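Local coordinates for carbohydrate kinase, pfkB family (Enterococcus faecalis, PDB 3KTN) that probably phosphorylates 2-keto-3-deoxygluconate as a sugar kinase of the pfkB (ribokinase-like) family, at the interface of chains A and B. Numbering follows the deposited sequence. Chains: chain A/B, Carbohydrate kinase, pfkB family.

The interface of chains A and B. Residues chain A 27-31; chain B 27-31.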
loop_
_atom_site.group_PDB
_atom_site.type_symbol
_atom_site.label_atom_id
_atom_site.label_comp_id
_atom_site.label_asym_id
_atom_site.label_seq_id
_atom_site.Cartn_x
_atom_site.Cartn_y
_atom_site.Cartn_z
ATOM N N GLU A 27 8.428 7.276 -0.397
ATOM C CA GLU A 27 9.124 6.790 0.789
ATOM C C GLU A 27 8.891 5.286 0.921
ATOM O O GLU A 27 9.517 4.624 1.749
ATOM C CB GLU A 27 8.598 7.503 2.052
ATOM C CG GLU A 27 7.201 7.040 2.558
ATOM C CD GLU A 27 6.017 7.492 1.682
ATOM O OE1 GLU A 27 6.249 8.110 0.612
ATOM O OE2 GLU A 27 4.846 7.224 2.078
ATOM N N GLN A 28 7.980 4.764 0.100
ATOM C CA GLN A 28 7.618 3.350 0.115
ATOM C C GLN A 28 8.676 2.424 -0.478
ATOM O O GLN A 28 9.312 2.741 -1.482
ATOM C CB GLN A 28 6.309 3.121 -0.654
ATOM C CG GLN A 28 5.130 3.965 -0.231
ATOM C CD GLN A 28 3.904 3.676 -1.083
ATOM O OE1 GLN A 28 3.342 2.581 -1.017
ATOM N NE2 GLN A 28 3.492 4.650 -1.897
ATOM N N LEU A 29 8.827 1.254 0.132
ATOM C CA LEU A 29 9.792 0.266 -0.341
ATOM C C LEU A 29 9.343 -1.137 0.014
ATOM O O LEU A 29 8.526 -1.333 0.910
ATOM C CB LEU A 29 11.162 0.469 0.318
ATOM C CG LEU A 29 11.987 1.752 0.177
ATOM C CD1 LEU A 29 13.086 1.715 1.234
ATOM C CD2 LEU A 29 12.592 1.872 -1.227
ATOM N N ARG A 30 9.870 -2.102 -0.726
ATOM C CA ARG A 30 9.661 -3.506 -0.431
ATOM C C ARG A 30 11.114 -3.943 -0.241
ATOM O O ARG A 30 11.975 -3.607 -1.056
ATOM C CB ARG A 30 9.050 -4.285 -1.598
ATOM C CG ARG A 30 7.531 -4.174 -1.739
ATOM C CD ARG A 30 6.962 -5.274 -2.679
ATOM N NE ARG A 30 7.326 -5.092 -4.084
ATOM C CZ ARG A 30 6.678 -4.296 -4.938
ATOM N NH1 ARG A 30 5.619 -3.591 -4.543
ATOM N NH2 ARG A 30 7.081 -4.210 -6.197
HETATM N N MSE A 31 11.396 -4.646 0.845
HETATM C CA MSE A 31 12.749 -5.125 1.103
HETATM C C MSE A 31 12.789 -6.638 0.959
HETATM O O MSE A 31 11.827 -7.322 1.283
HETATM C CB MSE A 31 13.185 -4.756 2.523
HETATM C CG MSE A 31 14.514 -5.385 2.943
HETATM SE SE MSE A 31 14.894 -5.191 4.855
HETATM C CE MSE A 31 14.060 -6.812 5.497
ATOM N N GLU B 27 7.307 -7.338 4.110
ATOM C CA GLU B 27 8.463 -6.860 3.361
ATOM C C GLU B 27 8.325 -5.354 3.142
ATOM O O GLU B 27 9.260 -4.698 2.682
ATOM C CB GLU B 27 8.552 -7.571 1.995
ATOM C CG GLU B 27 7.532 -7.098 0.918
ATOM C CD GLU B 27 6.078 -7.540 1.172
ATOM O OE1 GLU B 27 5.803 -8.157 2.232
ATOM O OE2 GLU B 27 5.209 -7.263 0.295
ATOM N N GLN B 28 7.147 -4.824 3.469
ATOM C CA GLN B 28 6.840 -3.407 3.297
ATOM C C GLN B 28 7.529 -2.488 4.302
ATOM O O GLN B 28 7.646 -2.808 5.483
ATOM C CB GLN B 28 5.327 -3.167 3.400
ATOM C CG GLN B 28 4.456 -4.003 2.493
ATOM C CD GLN B 28 2.980 -3.704 2.708
ATOM O OE1 GLN B 28 2.515 -2.604 2.399
ATOM N NE2 GLN B 28 2.240 -4.673 3.250
ATOM N N LEU B 29 7.946 -1.320 3.825
ATOM C CA LEU B 29 8.604 -0.339 4.681
ATOM C C LEU B 29 8.372 1.067 4.166
ATOM O O LEU B 29 8.043 1.267 3.000
ATOM C CB LEU B 29 10.123 -0.553 4.704
ATOM C CG LEU B 29 10.788 -1.842 5.197
ATOM C CD1 LEU B 29 12.244 -1.815 4.743
ATOM C CD2 LEU B 29 10.701 -1.964 6.724
ATOM N N ARG B 30 8.520 2.029 5.065
ATOM C CA ARG B 30 8.475 3.435 4.711
ATOM C C ARG B 30 9.863 3.860 5.191
ATOM O O ARG B 30 10.267 3.519 6.304
ATOM C CB ARG B 30 7.413 4.220 5.483
ATOM C CG ARG B 30 5.991 4.121 4.929
ATOM C CD ARG B 30 5.069 5.226 5.517
ATOM N NE ARG B 30 4.765 5.044 6.937
ATOM C CZ ARG B 30 3.798 4.255 7.410
ATOM N NH1 ARG B 30 3.023 3.557 6.582
ATOM N NH2 ARG B 30 3.595 4.168 8.716
HETATM N N MSE B 31 10.607 4.559 4.347
HETATM C CA MSE B 31 11.935 5.027 4.722
HETATM C C MSE B 31 11.918 6.540 4.871
HETATM O O MSE B 31 11.208 7.231 4.152
HETATM C CB MSE B 31 12.958 4.653 3.646
HETATM C CG MSE B 31 14.339 5.271 3.866
HETATM SE SE MSE B 31 15.532 5.070 2.325
HETATM C CE MSE B 31 15.085 6.697 1.380
#
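Two copies of strand 28-34 run antiparallel across a local two-fold axis, pairing A:Leu29 with B:Leu29 and joining one strand from each chain into a two-stranded ribbon. Dimers of pfkB kinases are commonly built through such lid strands, so a biological role for this pairing is plausible, though the structure alone does not prove it. At the centre, A:Leu29 N donates to B:Leu29 O at 3.0 Å, with the donor 30° above the carbonyl plane, and the reverse bond is its twin. The outer bonds are straighter: B:Met31 N donates to A:Glu27 O at 2.8 Å (163° at H), in the carbonyl plane, and its twin closes the other end. Side chains sort to the two faces of the ribbon. On one, A:Glu27 and B:Arg30 lie alongside each other, tips in the same direction, their methylene stems touching at A:Glu27 CG and B:Arg30 CG, 4.0 Å apart. Carboxylate and guanidinium planes are turned 49° apart and form no salt bridge; A:Glu27 OE2 stays 5.3 Å from B:Arg30 NE, so any attraction would be longer-range. On the opposite face A:Leu29 slants across B:Met31, a selenomethionine. There the A:Leu29 methyl CD1 meets the base of that side chain, 3.8 Å from B:Met31 CB.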